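Local coordinates for protein myosin-2 (Saccharomyces cerevisiae, PDB 2F6H) that moves organelles and other cargo along polarized actin cables, gripping receptor proteins on the cargo with its globular tail, the part described here, at residues D92-G97 with K160-Q165; D205-F210 with T267-W272; R11-T16 with K408-L413; V231-L236 with H276-G281; V297-I302 with S334-E339. All blocks are in the same frame, centred on the assembly; numbering follows the deposited sequence.

Contact 1: residues D92-G97 with K160-Q165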
# COMPACT_ATOMS: atom_id res chain seq x y z
N ASP A 92 4.57 7.58 11.22
CA ASP A 92 5.52 7.37 10.12
C ASP A 92 5.18 6.21 9.17
O ASP A 92 5.90 5.97 8.21
CB ASP A 92 6.92 7.07 10.70
CG ASP A 92 7.57 8.28 11.36
OD1 ASP A 92 7.16 9.44 11.08
OD2 ASP A 92 8.53 8.04 12.14
N LEU A 93 4.10 5.49 9.44
CA LEU A 93 3.78 4.29 8.68
C LEU A 93 3.72 4.56 7.17
O LEU A 93 4.40 3.90 6.42
CB LEU A 93 2.46 3.69 9.15
CG LEU A 93 2.20 2.18 9.03
CD1 LEU A 93 0.78 1.94 8.65
CD2 LEU A 93 3.11 1.41 8.12
N ILE A 94 2.91 5.52 6.74
CA ILE A 94 2.73 5.81 5.32
C ILE A 94 4.02 6.32 4.64
O ILE A 94 4.51 5.67 3.74
CB ILE A 94 1.52 6.75 5.04
CG1 ILE A 94 0.22 6.03 5.39
CG2 ILE A 94 1.48 7.17 3.54
CD1 ILE A 94 -1.01 6.95 5.47
N PRO A 95 4.57 7.46 5.10
CA PRO A 95 5.78 7.96 4.43
C PRO A 95 6.93 6.96 4.39
O PRO A 95 7.57 6.81 3.37
CB PRO A 95 6.19 9.18 5.26
CG PRO A 95 5.17 9.38 6.33
CD PRO A 95 4.12 8.34 6.20
N SER A 96 7.18 6.29 5.50
CA SER A 96 8.32 5.37 5.58
C SER A 96 8.11 4.15 4.69
O SER A 96 9.05 3.70 4.06
CB SER A 96 8.60 4.95 7.02
OG SER A 96 9.10 6.07 7.76
N GLY A 97 6.88 3.66 4.60
CA GLY A 97 6.58 2.55 3.69
C GLY A 97 6.79 2.98 2.25
O GLY A 97 7.42 2.28 1.48
N LYS A 160 -0.65 -4.70 5.06
CA LYS A 160 -1.34 -5.25 6.23
C LYS A 160 -1.37 -4.27 7.39
O LYS A 160 -2.40 -4.12 8.05
CB LYS A 160 -0.73 -6.57 6.68
CG LYS A 160 -1.48 -7.25 7.83
CD LYS A 160 -0.77 -8.58 8.27
CE LYS A 160 -1.15 -9.74 7.38
NZ LYS A 160 -2.58 -9.66 7.00
N LYS A 161 -0.25 -3.62 7.65
CA LYS A 161 -0.16 -2.58 8.67
C LYS A 161 -1.13 -1.42 8.40
O LYS A 161 -1.67 -0.83 9.33
CB LYS A 161 1.27 -2.04 8.79
CG LYS A 161 2.24 -3.03 9.40
CD LYS A 161 3.65 -2.47 9.44
CE LYS A 161 4.67 -3.45 9.95
NZ LYS A 161 4.91 -3.24 11.40
N LEU A 162 -1.32 -1.11 7.12
CA LEU A 162 -2.19 -0.03 6.70
C LEU A 162 -3.63 -0.43 7.00
O LEU A 162 -4.41 0.37 7.49
CB LEU A 162 -2.08 0.23 5.20
CG LEU A 162 -1.30 1.42 4.65
CD1 LEU A 162 -0.33 1.94 5.70
CD2 LEU A 162 -0.55 1.04 3.39
N GLN A 163 -3.97 -1.70 6.67
CA GLN A 163 -5.29 -2.24 6.98
C GLN A 163 -5.58 -2.18 8.47
O GLN A 163 -6.68 -1.79 8.86
CB GLN A 163 -5.38 -3.66 6.50
CG GLN A 163 -5.48 -3.80 4.99
CD GLN A 163 -5.68 -5.24 4.55
OE1 GLN A 163 -5.28 -6.16 5.23
NE2 GLN A 163 -6.31 -5.42 3.41
N LYS A 164 -4.62 -2.59 9.29
CA LYS A 164 -4.76 -2.58 10.74
C LYS A 164 -5.03 -1.16 11.28
O LYS A 164 -5.88 -1.01 12.14
CB LYS A 164 -3.49 -3.14 11.41
CG LYS A 164 -3.50 -4.65 11.73
CD LYS A 164 -4.16 -5.51 10.67
CE LYS A 164 -4.10 -7.02 11.03
NZ LYS A 164 -2.77 -7.49 11.53
N GLN A 165 -4.32 -0.15 10.75
CA GLN A 165 -4.54 1.27 11.10
C GLN A 165 -5.91 1.76 10.72
O GLN A 165 -6.48 2.55 11.44
CB GLN A 165 -3.53 2.21 10.44
CG GLN A 165 -2.15 2.22 11.08
CD GLN A 165 -1.39 3.55 10.93
OE1 GLN A 165 -0.39 3.77 11.63
NE2 GLN A 165 -1.83 4.43 10.03
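The two methyls of L93 reach from helix 93-120 to three residues of helix 130-176 and divide the work. CD2 lies along the aliphatic part of K161, 4.0 Å from CB of K161 and 4.1 Å from its CD, while CD1 reaches between the side chains to within 3.8 Å of K161 O. The first torsion of L93, with CG anti to the backbone N (chi1 -151°), sends the forked end across the gap. A branched aliphatic tip suits a place where one residue must touch three.

The second apolar element is L162, whose CD1 comes to 4.1 Å from CG1 of I94, the two side chains crossing at about a right angle. L162 also meets L93, but the modelled methyl-to-methyl approach there is too short to be trusted in detail.

The remaining contacts pair polar residues with hydrocarbon. Q165 comes at L93 from the opposite direction and offers its own methylene, with CG of Q165 3.8 Å from CD1 of L93. K161 likewise lends only its chain here: its NZ runs on to the carbonyl oxygens of T86 and L88.

This is antiparallel helix packing in the all-helical cargo-binding tail, the short segments 168° apart in direction and 11.1 Å apart at closest approach. Helix 204-220 packs against I94 and Q165 through F210, and helix 225-248 reaches L162 through L235.

Contact 2: residues D205-F210 with T267-W272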
# COMPACT_ATOMS: atom_id res chain seq x y z
N ASP A 205 -12.47 13.21 8.93
CA ASP A 205 -11.29 14.00 8.58
C ASP A 205 -10.00 13.24 8.73
O ASP A 205 -9.10 13.44 7.93
CB ASP A 205 -11.25 15.28 9.40
CG ASP A 205 -12.30 16.29 8.93
OD1 ASP A 205 -12.40 16.53 7.70
OD2 ASP A 205 -13.04 16.82 9.79
N ASP A 206 -9.93 12.39 9.76
CA ASP A 206 -8.77 11.52 10.01
C ASP A 206 -8.61 10.46 8.91
O ASP A 206 -7.49 10.09 8.59
CB ASP A 206 -8.90 10.84 11.37
CG ASP A 206 -8.92 11.84 12.52
OD1 ASP A 206 -8.15 12.81 12.46
OD2 ASP A 206 -9.73 11.70 13.45
N ILE A 207 -9.73 9.99 8.37
CA ILE A 207 -9.72 9.02 7.28
C ILE A 207 -9.21 9.68 6.01
O ILE A 207 -8.42 9.10 5.30
CB ILE A 207 -11.12 8.37 7.00
CG1 ILE A 207 -11.72 7.76 8.28
CG2 ILE A 207 -10.99 7.29 5.90
CD1 ILE A 207 -10.81 6.76 8.95
N LEU A 208 -9.67 10.91 5.74
CA LEU A 208 -9.24 11.67 4.56
C LEU A 208 -7.77 12.02 4.62
O LEU A 208 -7.05 11.95 3.64
CB LEU A 208 -10.09 12.94 4.37
CG LEU A 208 -11.43 12.74 3.63
CD1 LEU A 208 -11.20 12.30 2.20
CD2 LEU A 208 -12.30 11.74 4.36
N THR A 209 -7.33 12.41 5.82
CA THR A 209 -5.93 12.67 6.09
C THR A 209 -5.06 11.46 5.79
O THR A 209 -4.01 11.59 5.18
CB THR A 209 -5.75 13.07 7.54
OG1 THR A 209 -6.42 14.31 7.74
CG2 THR A 209 -4.27 13.27 7.89
N PHE A 210 -5.53 10.28 6.19
CA PHE A 210 -4.85 9.00 5.94
C PHE A 210 -4.66 8.79 4.43
O PHE A 210 -3.54 8.58 3.93
CB PHE A 210 -5.69 7.88 6.57
CG PHE A 210 -5.13 6.51 6.40
CD1 PHE A 210 -4.22 6.00 7.30
CD2 PHE A 210 -5.54 5.71 5.35
CE1 PHE A 210 -3.72 4.73 7.15
CE2 PHE A 210 -5.06 4.43 5.21
CZ PHE A 210 -4.16 3.94 6.11
N THR A 267 -20.00 9.41 1.26
CA THR A 267 -19.90 10.31 0.09
C THR A 267 -18.62 11.12 0.06
O THR A 267 -18.03 11.28 -1.00
CB THR A 267 -21.13 11.27 -0.04
OG1 THR A 267 -22.32 10.49 -0.13
CG2 THR A 267 -21.02 12.13 -1.31
N ARG A 268 -18.19 11.61 1.21
CA ARG A 268 -16.91 12.31 1.32
C ARG A 268 -15.71 11.44 0.83
O ARG A 268 -14.83 11.92 0.12
CB ARG A 268 -16.70 12.81 2.76
CG ARG A 268 -17.52 14.04 3.09
CD ARG A 268 -17.44 14.48 4.55
NE ARG A 268 -16.09 14.46 5.11
CZ ARG A 268 -15.39 15.50 5.61
NH1 ARG A 268 -15.86 16.75 5.66
NH2 ARG A 268 -14.17 15.28 6.09
N LEU A 269 -15.69 10.16 1.18
CA LEU A 269 -14.68 9.22 0.66
C LEU A 269 -14.81 9.00 -0.84
O LEU A 269 -13.84 9.03 -1.56
CB LEU A 269 -14.77 7.87 1.38
CG LEU A 269 -13.60 7.44 2.27
CD1 LEU A 269 -13.84 6.00 2.75
CD2 LEU A 269 -12.27 7.53 1.51
N GLU A 270 -16.04 8.76 -1.28
CA GLU A 270 -16.37 8.61 -2.71
C GLU A 270 -15.93 9.83 -3.57
O GLU A 270 -15.39 9.65 -4.66
CB GLU A 270 -17.88 8.37 -2.85
CG GLU A 270 -18.31 7.59 -4.08
CD GLU A 270 -19.84 7.62 -4.27
OE1 GLU A 270 -20.56 8.14 -3.35
OE2 GLU A 270 -20.34 7.13 -5.33
N GLU A 271 -16.16 11.05 -3.09
CA GLU A 271 -15.73 12.26 -3.80
C GLU A 271 -14.21 12.44 -3.76
O GLU A 271 -13.63 12.91 -4.73
CB GLU A 271 -16.42 13.50 -3.23
CG GLU A 271 -17.91 13.56 -3.51
CD GLU A 271 -18.27 14.04 -4.93
OE1 GLU A 271 -17.45 14.71 -5.59
OE2 GLU A 271 -19.39 13.73 -5.39
N TRP A 272 -13.56 12.09 -2.66
CA TRP A 272 -12.10 12.01 -2.65
C TRP A 272 -11.56 11.13 -3.78
O TRP A 272 -10.62 11.49 -4.49
CB TRP A 272 -11.59 11.50 -1.31
CG TRP A 272 -10.09 11.49 -1.20
CD1 TRP A 272 -9.29 12.49 -0.75
CD2 TRP A 272 -9.22 10.41 -1.55
NE1 TRP A 272 -7.98 12.11 -0.80
CE2 TRP A 272 -7.91 10.83 -1.29
CE3 TRP A 272 -9.43 9.13 -2.05
CZ2 TRP A 272 -6.82 10.02 -1.51
CZ3 TRP A 272 -8.34 8.33 -2.26
CH2 TRP A 272 -7.06 8.78 -2.01
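L208, on helix 204-220, meets W272 and R268 of helix 256-275, and can be followed outward atom by atom. CB leaves the backbone neither facing the other helix nor turned from it; the next bond, with CG anti to the carbonyl carbon (chi1 -84°), swings the fork across. CD1 then settles at the root of the indole, 3.6 Å from CB of W272 and 3.5 Å from its CD1, and lies 4.2 Å from R268 O. The leucine and tryptophan side chains slide past each other in opposite directions. CD2 rests 4.4 Å from NH2 of R268, oblique to the guanidinium. Leucine suits this place because its two branches serve an aromatic and a guanidinium neighbour at once.

NH2 of R268 goes on to donate to OD1 of D205 at 2.7 Å, a hydrogen bond within a salt bridge. The carboxylate oxygen lies at the edge of the guanidinium, near its plane, yet is approached 56° out of the carboxylate plane. Deeper in, I207 CG2 and L269 CD1 stand 4.4 Å apart, and the indole NE1 of W272 is held by N212.

The segments run nearly parallel, 19° apart in direction, and both helices rest on helix 225-248, which lies between them in the chain. Hydrocarbon and indole fill the buried side; at the exposed rim one carboxylate oxygen takes a bent salt bridge.

Contact 3: residues R11-T16 with K408-L413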
# COMPACT_ATOMS: atom_id res chain seq x y z
N ARG A 11 40.71 -1.49 -1.06
CA ARG A 11 40.86 -1.74 0.37
C ARG A 11 39.60 -1.34 1.18
O ARG A 11 39.29 -1.98 2.18
CB ARG A 11 42.16 -1.13 0.94
CG ARG A 11 42.27 0.40 0.93
CD ARG A 11 43.46 0.87 1.83
NE ARG A 11 43.83 2.28 1.61
CZ ARG A 11 44.60 2.72 0.61
NH1 ARG A 11 45.09 1.90 -0.32
NH2 ARG A 11 44.87 4.02 0.52
N LEU A 12 38.86 -0.32 0.72
CA LEU A 12 37.62 0.10 1.42
C LEU A 12 36.52 -0.95 1.32
O LEU A 12 35.72 -1.10 2.23
CB LEU A 12 37.08 1.43 0.87
CG LEU A 12 37.85 2.70 1.21
CD1 LEU A 12 37.46 3.86 0.29
CD2 LEU A 12 37.66 3.08 2.67
N LEU A 13 36.48 -1.66 0.19
CA LEU A 13 35.43 -2.64 -0.10
C LEU A 13 35.76 -4.00 0.53
O LEU A 13 34.88 -4.74 0.96
CB LEU A 13 35.23 -2.78 -1.62
CG LEU A 13 34.66 -1.54 -2.32
CD1 LEU A 13 34.88 -1.59 -3.82
CD2 LEU A 13 33.19 -1.36 -2.02
N GLU A 14 37.05 -4.28 0.61
CA GLU A 14 37.58 -5.49 1.24
C GLU A 14 37.29 -5.56 2.76
O GLU A 14 37.24 -6.64 3.34
CB GLU A 14 39.09 -5.52 0.94
CG GLU A 14 39.94 -6.63 1.53
CD GLU A 14 41.38 -6.54 0.99
OE1 GLU A 14 42.02 -5.46 1.11
OE2 GLU A 14 41.86 -7.55 0.42
N ASP A 15 37.09 -4.40 3.39
CA ASP A 15 36.87 -4.33 4.85
C ASP A 15 35.37 -4.39 5.15
O ASP A 15 34.75 -3.40 5.57
CB ASP A 15 37.52 -3.05 5.44
CG ASP A 15 37.63 -3.07 6.97
OD1 ASP A 15 37.04 -3.96 7.65
OD2 ASP A 15 38.32 -2.17 7.51
N THR A 16 34.81 -5.58 4.94
CA THR A 16 33.37 -5.85 5.09
C THR A 16 32.82 -5.56 6.48
O THR A 16 31.67 -5.17 6.59
CB THR A 16 33.00 -7.33 4.78
OG1 THR A 16 33.61 -8.21 5.75
CG2 THR A 16 33.42 -7.73 3.37
N LYS A 408 31.00 7.11 2.29
CA LYS A 408 31.22 8.42 1.68
C LYS A 408 32.56 8.51 0.92
O LYS A 408 32.65 9.18 -0.11
CB LYS A 408 31.09 9.53 2.73
CG LYS A 408 31.58 10.88 2.28
CD LYS A 408 31.08 11.99 3.20
CE LYS A 408 32.02 13.20 3.21
NZ LYS A 408 32.51 13.56 1.83
N ARG A 409 33.59 7.83 1.42
CA ARG A 409 34.87 7.83 0.75
C ARG A 409 34.80 7.06 -0.58
O ARG A 409 35.32 7.51 -1.59
CB ARG A 409 35.96 7.25 1.64
CG ARG A 409 37.35 7.30 1.04
CD ARG A 409 37.73 8.71 0.58
NE ARG A 409 39.12 8.76 0.18
CZ ARG A 409 39.65 9.70 -0.59
NH1 ARG A 409 38.92 10.70 -1.04
NH2 ARG A 409 40.92 9.64 -0.91
N ILE A 410 34.15 5.89 -0.55
CA ILE A 410 33.90 5.11 -1.78
C ILE A 410 33.17 5.98 -2.81
O ILE A 410 33.59 6.05 -3.96
CB ILE A 410 33.07 3.83 -1.51
CG1 ILE A 410 33.92 2.79 -0.82
CG2 ILE A 410 32.46 3.25 -2.81
CD1 ILE A 410 33.10 1.78 -0.01
N VAL A 411 32.11 6.65 -2.39
CA VAL A 411 31.36 7.48 -3.31
C VAL A 411 32.19 8.63 -3.86
O VAL A 411 32.13 8.93 -5.05
CB VAL A 411 30.06 8.03 -2.68
CG1 VAL A 411 29.35 8.90 -3.68
CG2 VAL A 411 29.13 6.89 -2.22
N ASP A 412 32.95 9.29 -2.99
CA ASP A 412 33.84 10.39 -3.38
C ASP A 412 34.91 9.93 -4.37
O ASP A 412 35.22 10.64 -5.32
CB ASP A 412 34.54 10.98 -2.14
CG ASP A 412 33.62 11.84 -1.24
OD1 ASP A 412 32.40 12.03 -1.53
OD2 ASP A 412 34.15 12.34 -0.23
N LEU A 413 35.49 8.76 -4.11
CA LEU A 413 36.48 8.14 -5.00
C LEU A 413 35.88 7.75 -6.37
O LEU A 413 36.48 8.03 -7.42
CB LEU A 413 37.05 6.89 -4.33
CG LEU A 413 38.45 6.85 -3.68
CD1 LEU A 413 39.08 8.21 -3.50
CD2 LEU A 413 38.36 6.10 -2.39
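L12 is the bump of this contact, and the hollow that takes it lies among R409, I410 and L413 of helix 405-416. Its CD1 enters the hollow, 3.5 Å from CG of R409 on one side and 3.6 Å from CD2 of L413 one turn further on. Nearer the backbone, CB of L12 sits 3.8 Å from CG1 of I410. Leucine fits because its stem is slim enough to lie against the isoleucine while the fork fills the notch beyond.

I410 answers with a bump of its own. Its extended arm pushes CD1 into the cleft between L12 and L13, 4.1 Å from CB of L12 and 3.7 Å from CD2 of L13. L13 is in turn backed by V57 and M61 of helix 49-63.

R409 forms a wall rather than a bump. CG anti to the backbone N (chi1 -176°) and a bend at the next bond fold the chain so that its guanidinium lies over L413, whose CD1 stands 3.3 Å above the plane, over its centre. The charged end is salt-bridged to E8, one turn before L12.

Chemically, then, the contact between the first and last helices of this tail domain is aliphatic inside, bordered by an arginine whose methylenes serve the packing and whose charge pairs with the helix across from it.

Contact 4: residues V231-L236 with H276-G281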
# COMPACT_ATOMS: atom_id res chain seq x y z
N VAL A 231 -3.05 0.23 -4.04
CA VAL A 231 -3.01 0.40 -2.59
C VAL A 231 -4.37 0.88 -2.16
O VAL A 231 -5.02 0.25 -1.33
CB VAL A 231 -1.92 1.38 -2.14
CG1 VAL A 231 -2.08 1.74 -0.65
CG2 VAL A 231 -0.55 0.77 -2.37
N VAL A 232 -4.83 1.97 -2.78
CA VAL A 232 -6.09 2.62 -2.39
C VAL A 232 -7.34 1.75 -2.60
O VAL A 232 -8.21 1.75 -1.75
CB VAL A 232 -6.25 4.02 -3.08
CG1 VAL A 232 -7.63 4.57 -2.89
CG2 VAL A 232 -5.21 4.98 -2.53
N THR A 233 -7.42 1.04 -3.72
CA THR A 233 -8.50 0.12 -4.02
C THR A 233 -8.57 -1.04 -3.02
O THR A 233 -9.66 -1.47 -2.63
CB THR A 233 -8.33 -0.48 -5.44
OG1 THR A 233 -8.47 0.56 -6.41
CG2 THR A 233 -9.39 -1.48 -5.75
N THR A 234 -7.41 -1.56 -2.63
CA THR A 234 -7.34 -2.63 -1.64
C THR A 234 -7.87 -2.08 -0.31
O THR A 234 -8.67 -2.73 0.36
CB THR A 234 -5.90 -3.14 -1.43
OG1 THR A 234 -5.41 -3.73 -2.63
CG2 THR A 234 -5.85 -4.19 -0.29
N LEU A 235 -7.43 -0.87 0.03
CA LEU A 235 -7.84 -0.25 1.29
C LEU A 235 -9.31 0.15 1.33
O LEU A 235 -9.95 -0.03 2.34
CB LEU A 235 -6.94 0.94 1.60
CG LEU A 235 -5.45 0.56 1.88
CD1 LEU A 235 -4.61 1.79 2.06
CD2 LEU A 235 -5.32 -0.30 3.09
N LEU A 236 -9.86 0.68 0.24
CA LEU A 236 -11.29 1.07 0.23
C LEU A 236 -12.23 -0.13 0.30
O LEU A 236 -13.27 -0.06 0.93
CB LEU A 236 -11.65 1.91 -1.00
CG LEU A 236 -11.14 3.34 -1.00
CD1 LEU A 236 -11.21 3.87 -2.40
CD2 LEU A 236 -11.90 4.24 -0.04
N HIS A 276 -9.04 12.15 -7.17
CA HIS A 276 -7.66 11.62 -7.20
C HIS A 276 -7.48 10.49 -8.20
O HIS A 276 -6.51 9.75 -8.13
CB HIS A 276 -7.22 11.20 -5.80
CG HIS A 276 -7.10 12.35 -4.86
ND1 HIS A 276 -8.17 12.86 -4.16
CD2 HIS A 276 -6.04 13.13 -4.53
CE1 HIS A 276 -7.78 13.88 -3.43
NE2 HIS A 276 -6.48 14.06 -3.63
N GLY A 277 -8.40 10.37 -9.15
CA GLY A 277 -8.26 9.45 -10.28
C GLY A 277 -8.92 8.10 -10.12
O GLY A 277 -9.04 7.34 -11.08
N LEU A 278 -9.35 7.80 -8.89
CA LEU A 278 -9.93 6.48 -8.59
C LEU A 278 -11.36 6.36 -9.12
O LEU A 278 -12.33 6.51 -8.35
CB LEU A 278 -9.93 6.20 -7.07
CG LEU A 278 -8.70 5.60 -6.40
CD1 LEU A 278 -8.29 4.33 -7.10
CD2 LEU A 278 -7.55 6.58 -6.36
N THR A 279 -11.49 6.07 -10.41
CA THR A 279 -12.82 5.91 -11.02
C THR A 279 -13.56 4.70 -10.43
O THR A 279 -14.80 4.68 -10.34
CB THR A 279 -12.78 5.75 -12.57
OG1 THR A 279 -12.40 4.40 -12.90
CG2 THR A 279 -11.80 6.77 -13.22
N ASP A 280 -12.80 3.69 -10.02
CA ASP A 280 -13.39 2.49 -9.41
C ASP A 280 -13.93 2.68 -7.96
O ASP A 280 -14.61 1.80 -7.44
CB ASP A 280 -12.42 1.28 -9.49
CG ASP A 280 -10.95 1.69 -9.65
OD1 ASP A 280 -10.55 2.76 -9.14
OD2 ASP A 280 -10.19 0.93 -10.29
N GLY A 281 -13.64 3.83 -7.32
CA GLY A 281 -13.91 4.05 -5.88
C GLY A 281 -15.34 3.78 -5.45
O GLY A 281 -15.58 3.07 -4.46
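V232 and L278 cross obliquely, CG1 of V232 lying 3.8 Å from CG of L278 and 4.0 Å from its CD2. The valine has CG1 anti to the backbone N (chi1 170°), which turns that methyl toward the leucine fork. T233, the next residue of the helix, meets the same leucine obliquely from beside the valine: L278 CD1 rests 3.8 Å from T233 OG1. That hydroxyl is bonded to H229 O within its own helix, so it can border a leucine without losing its polar partner. D280 stands at about a right angle to T233, its OD1 4.1 Å away from OG1. One turn on, L236 CD1 lies 4.4 Å from CA of G281, packing methyl on backbone.

L278 to G281 form a type I beta turn, closed by G281 N donating to L278 O at 3.2 Å. In this DIL-family part of an all-helical domain, the turn joining helices 256-275 and 281-284 thus packs its leucine against helix 225-248.

Contact 5: residues V297-I302 with S334-E339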
# COMPACT_ATOMS: atom_id res chain seq x y z
N VAL A 297 -34.49 5.13 1.86
CA VAL A 297 -35.58 5.04 0.90
C VAL A 297 -36.87 4.57 1.55
O VAL A 297 -36.86 3.94 2.60
CB VAL A 297 -35.25 4.09 -0.29
CG1 VAL A 297 -34.07 4.62 -1.09
CG2 VAL A 297 -35.03 2.66 0.19
N ARG A 298 -37.98 4.84 0.88
CA ARG A 298 -39.28 4.38 1.35
C ARG A 298 -39.32 2.85 1.40
O ARG A 298 -38.82 2.17 0.50
CB ARG A 298 -40.40 4.94 0.47
CG ARG A 298 -41.65 5.28 1.21
CD ARG A 298 -42.72 5.81 0.26
NE ARG A 298 -43.36 4.74 -0.48
CZ ARG A 298 -44.26 4.90 -1.46
NH1 ARG A 298 -44.69 6.11 -1.82
NH2 ARG A 298 -44.76 3.83 -2.08
N LYS A 299 -39.86 2.31 2.48
CA LYS A 299 -39.99 0.88 2.68
C LYS A 299 -41.44 0.64 3.15
O LYS A 299 -41.66 0.01 4.18
CB LYS A 299 -38.98 0.39 3.73
CG LYS A 299 -37.48 0.54 3.33
CD LYS A 299 -36.52 0.35 4.51
CE LYS A 299 -36.42 1.60 5.42
NZ LYS A 299 -35.76 2.74 4.77
N TYR A 300 -42.40 1.15 2.38
CA TYR A 300 -43.82 1.05 2.71
C TYR A 300 -44.52 -0.12 2.00
O TYR A 300 -45.27 -0.86 2.62
CB TYR A 300 -44.56 2.32 2.27
CG TYR A 300 -44.37 3.56 3.12
CD1 TYR A 300 -43.71 3.53 4.36
CD2 TYR A 300 -44.91 4.77 2.69
CE1 TYR A 300 -43.56 4.71 5.13
CE2 TYR A 300 -44.79 5.95 3.45
CZ TYR A 300 -44.12 5.92 4.66
OH TYR A 300 -44.03 7.09 5.40
N THR A 301 -44.26 -0.26 0.71
CA THR A 301 -44.99 -1.20 -0.13
C THR A 301 -44.09 -2.34 -0.65
O THR A 301 -42.85 -2.27 -0.57
CB THR A 301 -45.62 -0.48 -1.34
OG1 THR A 301 -44.60 -0.06 -2.25
CG2 THR A 301 -46.45 0.75 -0.92
N ILE A 302 -44.74 -3.38 -1.19
CA ILE A 302 -44.04 -4.48 -1.83
C ILE A 302 -43.24 -3.93 -3.00
O ILE A 302 -42.11 -4.35 -3.23
CB ILE A 302 -45.03 -5.62 -2.34
CG1 ILE A 302 -45.73 -6.31 -1.17
CG2 ILE A 302 -44.30 -6.66 -3.21
CD1 ILE A 302 -44.80 -6.92 -0.15
N SER A 334 -43.80 5.96 10.40
CA SER A 334 -44.59 4.77 10.20
C SER A 334 -43.73 3.47 10.31
O SER A 334 -42.65 3.37 9.71
CB SER A 334 -45.27 4.87 8.83
OG SER A 334 -45.91 3.65 8.50
N PRO A 335 -44.20 2.47 11.07
CA PRO A 335 -43.51 1.18 11.18
C PRO A 335 -43.31 0.48 9.85
O PRO A 335 -44.04 0.76 8.90
CB PRO A 335 -44.46 0.38 12.05
CG PRO A 335 -45.12 1.39 12.90
CD PRO A 335 -45.42 2.48 11.90
N ILE A 336 -42.35 -0.43 9.75
CA ILE A 336 -42.27 -1.26 8.55
C ILE A 336 -43.45 -2.25 8.64
O ILE A 336 -43.53 -3.00 9.61
CB ILE A 336 -40.95 -2.05 8.42
CG1 ILE A 336 -39.71 -1.13 8.49
CG2 ILE A 336 -40.97 -2.87 7.11
CD1 ILE A 336 -39.31 -0.46 7.19
N PRO A 337 -44.37 -2.24 7.66
CA PRO A 337 -45.52 -3.16 7.75
C PRO A 337 -45.10 -4.62 7.84
O PRO A 337 -44.14 -5.04 7.19
CB PRO A 337 -46.28 -2.89 6.46
CG PRO A 337 -45.85 -1.53 6.03
CD PRO A 337 -44.44 -1.41 6.44
N GLN A 338 -45.84 -5.40 8.63
CA GLN A 338 -45.58 -6.84 8.78
C GLN A 338 -45.62 -7.57 7.45
O GLN A 338 -44.91 -8.55 7.25
CB GLN A 338 -46.59 -7.47 9.74
CG GLN A 338 -46.54 -6.91 11.14
CD GLN A 338 -45.25 -7.26 11.87
OE1 GLN A 338 -44.78 -8.39 11.80
NE2 GLN A 338 -44.68 -6.28 12.58
N GLU A 339 -46.46 -7.09 6.53
CA GLU A 339 -46.54 -7.68 5.21
C GLU A 339 -45.22 -7.54 4.44
O GLU A 339 -44.89 -8.39 3.62
CB GLU A 339 -47.70 -7.05 4.42
CG GLU A 339 -47.54 -5.54 4.14
CD GLU A 339 -48.75 -4.70 4.58
OE1 GLU A 339 -49.38 -5.05 5.60
OE2 GLU A 339 -49.03 -3.67 3.91
O HOH W 1 -43.35 7.72 8.11
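The ring of Y300 meets S334 obliquely, its CE1 4.1 Å from CB of S334, where the N-termini of two helices, 302-311 and 338-353, lie side by side. One face of that ring carries R298, whose CG stands 3.6 Å above the plane, offset toward the rim. At the edge, in the ring plane, lies a water that bonds Y300 OH and accepts from S334 N, each at 2.9 Å, so a tyrosine long enough to reach the water links the two segments by way of solvent. The guanidinium of R298 has T301 OG1 at its edge, in plane.

T301 occupies the N-cap of helix 302-311, its side chain capping a backbone N, while its own N is bonded by D304, consistent with a capping box; D304 also pairs with R298. P337 holds the N-cap position of helix 338-353, and proline, having no N-H to leave unbonded, suits such a start.

Packing between the two is mostly hydrocarbon on backbone. P337 CG touches Y300 O at 3.5 Å, and I302 CD1 lies 4.0 Å from E339 O. I336 sets CD1 against the stem of K299, 3.6 Å from CB of K299, and is flanked by L341.

K299 then folds back at its last two torsions beside Y327, a cation-pi partner. Its ammonium also bonds L294 O and, in the carbonyl plane, V297 O, at 2.7 Å from NZ of K299.

How the contacts relate
Near the N terminus, 11-16 opens the longest loop, which contact 3 closes only at 408-413, so the other four contacts nest inside it and the two ends of the chain are tied together. Contact 1 closes first, joining helices 93-120 and 130-176. Contacts 2 and 4 follow and cross, since 231-236 falls between the segments of contact 2, and 276-281 comes after both. These two interlock helices 204-220, 225-248 and 256-275, and contacts 1, 2 and 4 touch one another to form a continuous core. Contact 5 comes later in series, pairing the starts of helices 302-311 and 338-353, its centre about 78 Å from that of contact 3, on the opposite side of the chain's centre.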